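Local atomic coordinates of putative branched-chain amino acid ABC transporter, periplasmic branched-chain amino acid-binding protein (PDB entry 4RU0), a protein that probably binds a branched-chain amino acid or similar small solute in the periplasm and delivers it to an ABC transporter. Residues A[40-45]-A[52-57]; A[108-113]-A[331-336]. All blocks are in the same frame, centred on the assembly; numbering follows the deposited sequence.

Interaction 1 of 2, residues A[40-45]-A[52-57]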
loop_
_atom_site.group_PDB
_atom_site.type_symbol
_atom_site.label_atom_id
_atom_site.label_comp_id
_atom_site.label_asym_id
_atom_site.label_seq_id
_atom_site.Cartn_x
_atom_site.Cartn_y
_atom_site.Cartn_z
ATOM N N THR A 40 -8.196 3.820 13.409
ATOM C CA THR A 40 -6.868 3.516 13.931
ATOM C C THR A 40 -6.897 2.465 15.028
ATOM O O THR A 40 -7.928 2.254 15.671
ATOM C CB THR A 40 -6.188 4.784 14.495
ATOM O OG1 THR A 40 -6.937 5.264 15.620
ATOM C CG2 THR A 40 -6.105 5.877 13.436
ATOM N N TYR A 41 -5.762 1.804 15.233
ATOM C CA TYR A 41 -5.598 0.929 16.384
ATOM C C TYR A 41 -4.442 1.404 17.257
ATOM O O TYR A 41 -3.338 1.639 16.770
ATOM C CB TYR A 41 -5.384 -0.532 15.954
ATOM C CG TYR A 41 -4.494 -0.744 14.746
ATOM C CD1 TYR A 41 -3.114 -0.854 14.881
ATOM C CD2 TYR A 41 -5.037 -0.872 13.473
ATOM C CE1 TYR A 41 -2.301 -1.061 13.779
ATOM C CE2 TYR A 41 -4.233 -1.078 12.367
ATOM C CZ TYR A 41 -2.866 -1.172 12.524
ATOM O OH TYR A 41 -2.068 -1.373 11.422
ATOM N N ARG A 42 -4.716 1.559 18.550
ATOM C CA ARG A 42 -3.694 1.946 19.516
ATOM C C ARG A 42 -3.647 0.954 20.669
ATOM O O ARG A 42 -2.980 1.179 21.674
ATOM C CB ARG A 42 -3.952 3.357 20.038
ATOM C CG ARG A 42 -3.784 4.423 18.976
ATOM C CD ARG A 42 -4.143 5.797 19.498
ATOM N NE ARG A 42 -3.904 6.824 18.489
ATOM C CZ ARG A 42 -2.716 7.372 18.253
ATOM N NH1 ARG A 42 -1.657 6.989 18.957
ATOM N NH2 ARG A 42 -2.587 8.303 17.316
ATOM N N VAL A 43 -4.367 -0.148 20.506
ATOM C CA VAL A 43 -4.393 -1.213 21.498
ATOM C C VAL A 43 -4.020 -2.521 20.819
ATOM O O VAL A 43 -4.385 -2.749 19.667
ATOM C CB VAL A 43 -5.783 -1.337 22.159
ATOM C CG1 VAL A 43 -5.770 -2.388 23.261
ATOM C CG2 VAL A 43 -6.227 0.011 22.710
ATOM N N GLY A 44 -3.281 -3.374 21.518
ATOM C CA GLY A 44 -2.939 -4.679 20.980
ATOM C C GLY A 44 -1.520 -4.777 20.461
ATOM O O GLY A 44 -0.724 -3.846 20.605
ATOM N N ALA A 45 -1.213 -5.912 19.839
ATOM C CA ALA A 45 0.148 -6.234 19.428
ATOM C C ALA A 45 0.673 -5.325 18.320
ATOM O O ALA A 45 1.881 -5.094 18.216
ATOM C CB ALA A 45 0.221 -7.687 18.987
ATOM N N GLN A 52 2.743 4.794 14.559
ATOM C CA GLN A 52 3.649 5.489 13.655
ATOM C C GLN A 52 2.930 5.879 12.365
ATOM O O GLN A 52 3.165 6.960 11.817
ATOM C CB GLN A 52 4.870 4.622 13.353
ATOM C CG GLN A 52 5.666 4.245 14.589
ATOM C CD GLN A 52 6.756 3.239 14.293
ATOM O OE1 GLN A 52 7.611 3.467 13.435
ATOM N NE2 GLN A 52 6.723 2.108 14.993
ATOM N N VAL A 53 2.049 4.999 11.891
ATOM C CA VAL A 53 1.240 5.283 10.711
ATOM C C VAL A 53 0.262 6.437 10.951
ATOM O O VAL A 53 0.166 7.358 10.136
ATOM C CB VAL A 53 0.434 4.050 10.259
ATOM C CG1 VAL A 53 -0.317 4.357 8.974
ATOM C CG2 VAL A 53 1.349 2.849 10.067
ATOM N N TRP A 54 -0.466 6.384 12.066
ATOM C CA TRP A 54 -1.466 7.409 12.358
ATOM C C TRP A 54 -0.800 8.769 12.525
ATOM O O TRP A 54 -1.316 9.784 12.049
ATOM C CB TRP A 54 -2.279 7.065 13.615
ATOM C CG TRP A 54 -2.572 5.599 13.827
ATOM C CD1 TRP A 54 -2.551 4.931 15.021
ATOM C CD2 TRP A 54 -2.924 4.622 12.831
ATOM N NE1 TRP A 54 -2.869 3.606 14.831
ATOM C CE2 TRP A 54 -3.100 3.391 13.497
ATOM C CE3 TRP A 54 -3.111 4.669 11.444
ATOM C CZ2 TRP A 54 -3.448 2.222 12.826
ATOM C CZ3 TRP A 54 -3.451 3.508 10.782
ATOM C CH2 TRP A 54 -3.618 2.301 11.472
ATOM N N ALA A 55 0.353 8.777 13.189
ATOM C CA ALA A 55 1.100 10.007 13.420
ATOM C C ALA A 55 1.516 10.650 12.100
ATOM O O ALA A 55 1.601 11.876 11.997
ATOM C CB ALA A 55 2.317 9.733 14.286
ATOM N N GLY A 56 1.768 9.819 11.093
ATOM C CA GLY A 56 2.084 10.307 9.761
ATOM C C GLY A 56 0.894 10.997 9.115
ATOM O O GLY A 56 1.031 12.074 8.533
HETATM N N MSE A 57 -0.256 10.354 9.193
HETATM C CA MSE A 57 -1.457 10.927 8.659
HETATM C C MSE A 57 -1.819 12.190 9.393
HETATM O O MSE A 57 -2.143 13.200 8.761
HETATM C CB MSE A 57 -2.545 9.891 8.868
HETATM C CG MSE A 57 -2.638 8.914 7.709
HETATM SE SE MSE A 57 -3.871 7.479 8.184
HETATM C CE MSE A 57 -4.982 7.679 6.598
#
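W54, on the helix 47-67, inserts its indole among the side chains of T40, Y41 and R42 at the end of the preceding strand. V53 backs this indole, its CB 3.7 Å from the ring plane, on the face opposite the one taken by T40. In W54 itself CG lies beside the backbone N (chi1 -36°), and the indole extends from the helix toward T40 and Y41. T40 CB sits over one face of it, 3.4 Å from the centroid of the W54 five-membered ring and nearly on its normal, a CH-pi contact, while T40 CG2 reaches towards W54 CD2. The hydroxyl of T40 is instead bonded to E80. The indole NE1 of W54 donates an almost straight bond to Y41 O, at 2.8 Å; the oxygen lies in the ring plane, but the donor stands above the carbonyl plane. The contact spans the first strand-loop-helix connection of a periplasmic binding protein of the leucine-binding family, and Y41 OH makes a weak hydrogen bond to the pentaoxaheptadecane bound in the pocket. The six-membered ring of W54 points its edge at the Y41 face in a T-shaped stack, planes 84° apart, with W54 CZ2 3.3 Å above the tyrosine ring centre. Alongside, the extended R42 chain passes W54, R42 NH2 3.9 Å from W54 CB and W54 CD1 over one guanidinium face, the planes 65° apart, on its way to salt bridges with E80 and D315.

Interaction 2 of 2, residues A[108-113]-A[331-336]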
loop_
_atom_site.group_PDB
_atom_site.type_symbol
_atom_site.label_atom_id
_atom_site.label_comp_id
_atom_site.label_asym_id
_atom_site.label_seq_id
_atom_site.Cartn_x
_atom_site.Cartn_y
_atom_site.Cartn_z
ATOM N N VAL A 108 -13.722 10.684 1.495
ATOM C CA VAL A 108 -13.083 9.397 1.257
ATOM C C VAL A 108 -12.883 8.680 2.583
ATOM O O VAL A 108 -12.779 9.319 3.633
ATOM C CB VAL A 108 -11.717 9.546 0.553
ATOM C CG1 VAL A 108 -11.899 9.988 -0.895
ATOM C CG2 VAL A 108 -10.852 10.528 1.308
ATOM N N TYR A 109 -12.841 7.351 2.538
ATOM C CA TYR A 109 -12.687 6.571 3.756
ATOM C C TYR A 109 -11.571 5.524 3.651
ATOM O O TYR A 109 -11.509 4.751 2.691
ATOM C CB TYR A 109 -14.008 5.891 4.119
ATOM C CG TYR A 109 -13.981 5.265 5.492
ATOM C CD1 TYR A 109 -14.314 6.008 6.616
ATOM C CD2 TYR A 109 -13.601 3.938 5.669
ATOM C CE1 TYR A 109 -14.278 5.445 7.881
ATOM C CE2 TYR A 109 -13.564 3.368 6.928
ATOM C CZ TYR A 109 -13.904 4.125 8.030
ATOM O OH TYR A 109 -13.868 3.565 9.286
ATOM N N GLN A 110 -10.700 5.505 4.656
ATOM C CA GLN A 110 -9.581 4.559 4.711
ATOM C C GLN A 110 -9.679 3.678 5.947
ATOM O O GLN A 110 -9.326 4.104 7.044
ATOM C CB GLN A 110 -8.245 5.300 4.709
ATOM C CG GLN A 110 -7.966 6.064 3.433
ATOM C CD GLN A 110 -7.274 7.393 3.684
ATOM O OE1 GLN A 110 -7.650 8.139 4.587
ATOM N NE2 GLN A 110 -6.259 7.693 2.883
ATOM N N PRO A 111 -10.168 2.444 5.775
ATOM C CA PRO A 111 -10.371 1.538 6.913
ATOM C C PRO A 111 -9.072 1.138 7.617
ATOM O O PRO A 111 -9.120 0.772 8.788
ATOM C CB PRO A 111 -11.050 0.315 6.278
ATOM C CG PRO A 111 -10.765 0.412 4.827
ATOM C CD PRO A 111 -10.661 1.870 4.512
ATOM N N ASN A 112 -7.941 1.224 6.922
ATOM C CA ASN A 112 -6.648 0.845 7.494
ATOM C C ASN A 112 -6.675 -0.566 8.081
ATOM O O ASN A 112 -6.333 -0.774 9.244
ATOM C CB ASN A 112 -6.217 1.847 8.567
ATOM C CG ASN A 112 -6.058 3.258 8.023
ATOM O OD1 ASN A 112 -5.533 3.456 6.929
ATOM N ND2 ASN A 112 -6.519 4.247 8.785
ATOM N N GLY A 113 -7.092 -1.529 7.268
ATOM C CA GLY A 113 -7.306 -2.886 7.738
ATOM C C GLY A 113 -7.964 -3.755 6.683
ATOM O O GLY A 113 -9.067 -3.468 6.219
ATOM N N LEU A 331 2.029 9.262 5.671
ATOM C CA LEU A 331 2.179 10.468 4.864
ATOM C C LEU A 331 1.586 10.297 3.469
ATOM O O LEU A 331 0.912 11.186 2.958
ATOM C CB LEU A 331 3.656 10.856 4.758
ATOM C CG LEU A 331 4.351 11.262 6.058
ATOM C CD1 LEU A 331 5.824 11.525 5.816
ATOM C CD2 LEU A 331 3.681 12.493 6.658
ATOM N N VAL A 332 1.840 9.146 2.860
ATOM C CA VAL A 332 1.388 8.897 1.499
ATOM C C VAL A 332 -0.112 8.590 1.482
ATOM O O VAL A 332 -0.836 9.012 0.577
ATOM C CB VAL A 332 2.196 7.749 0.850
ATOM C CG1 VAL A 332 1.508 7.227 -0.402
ATOM C CG2 VAL A 332 3.600 8.234 0.526
ATOM N N ASN A 333 -0.573 7.874 2.502
ATOM C CA ASN A 333 -1.993 7.583 2.666
ATOM C C ASN A 333 -2.815 8.867 2.770
ATOM O O ASN A 333 -3.866 8.997 2.143
ATOM C CB ASN A 333 -2.217 6.718 3.910
ATOM C CG ASN A 333 -3.424 5.815 3.786
ATOM O OD1 ASN A 333 -3.773 5.374 2.690
ATOM N ND2 ASN A 333 -4.075 5.539 4.913
ATOM N N ALA A 334 -2.318 9.819 3.555
ATOM C CA ALA A 334 -3.016 11.075 3.787
ATOM C C ALA A 334 -2.970 11.986 2.564
ATOM O O ALA A 334 -3.933 12.693 2.274
ATOM C CB ALA A 334 -2.429 11.787 4.994
ATOM N N ALA A 335 -1.850 11.967 1.851
ATOM C CA ALA A 335 -1.663 12.848 0.707
ATOM C C ALA A 335 -2.589 12.478 -0.449
ATOM O O ALA A 335 -3.091 13.353 -1.165
ATOM C CB ALA A 335 -0.217 12.817 0.251
ATOM N N VAL A 336 -2.809 11.179 -0.625
ATOM C CA VAL A 336 -3.659 10.678 -1.698
ATOM C C VAL A 336 -5.079 11.209 -1.544
ATOM O O VAL A 336 -5.677 11.704 -2.498
ATOM C CB VAL A 336 -3.674 9.140 -1.724
ATOM C CG1 VAL A 336 -4.789 8.620 -2.618
ATOM C CG2 VAL A 336 -2.335 8.619 -2.192
#
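Q110 and N333 meet from opposite directions, and the glutamine amide reaches the helix backbone. Q110 NE2 lies 2.8 Å from the carbonyl oxygen N333 O, a hydrogen bond that is weak because the angle at the proton is only 125°. The same Q110 NE2 stands 3.4 Å from N333 OD1, the two amide planes being inclined by 35°. A bend at chi2 of Q110 turns its amide towards the helix. N333 sends its own amide the other way, CG lying anti to the backbone N (chi1 -150°), which brings N333 ND2 within 3.2 Å of N112 OD1. This second bond is weak too, and less certain, since the position of ND2 is doubtful. N112 is more firmly engaged through ND2, which donates to A39 O. With an alanine at N333 the amide beside Q110 NE2 would be gone, which is likely to open a gap there and remove the doubtful donor to N112 OD1. All three side chains are buried. The contact joins the loop before helix 114-126 to the long helix 325-348 of the periplasmic-binding-protein fold, with the N112 side chain about 5 Å from the bound pentaoxaheptadecane at their nearest atoms. G113 takes the N-cap of helix 114-126. Upstream, Y109 pairs through its backbone with P130 and I132, so the loop runs beside strands 34-40 and 131-132 and meets helices 47-67 and 325-348.

From the N terminus, strand 34-40 leads through the loop 40-45 into helix 47-67, and interaction 1 closes that short connection within a few residues. Interaction 2 opens only afterwards, joining the loop 108-113 to helix 325-348 across 217 intervening residues; the two lie in series, neither nested nor crossed. Interactions 1 and 2 are about 12 Å apart, centre to centre, yet they touch directly. W54 CZ3 packs at 3.7 Å on N112 ND2, and G56 O approaches L331 CD2, so helix 47-67 is shared ground. Together they tie the first strand and helix to the loop before helix 114-126 and to a helix from late in the chain, beside the ligand pocket.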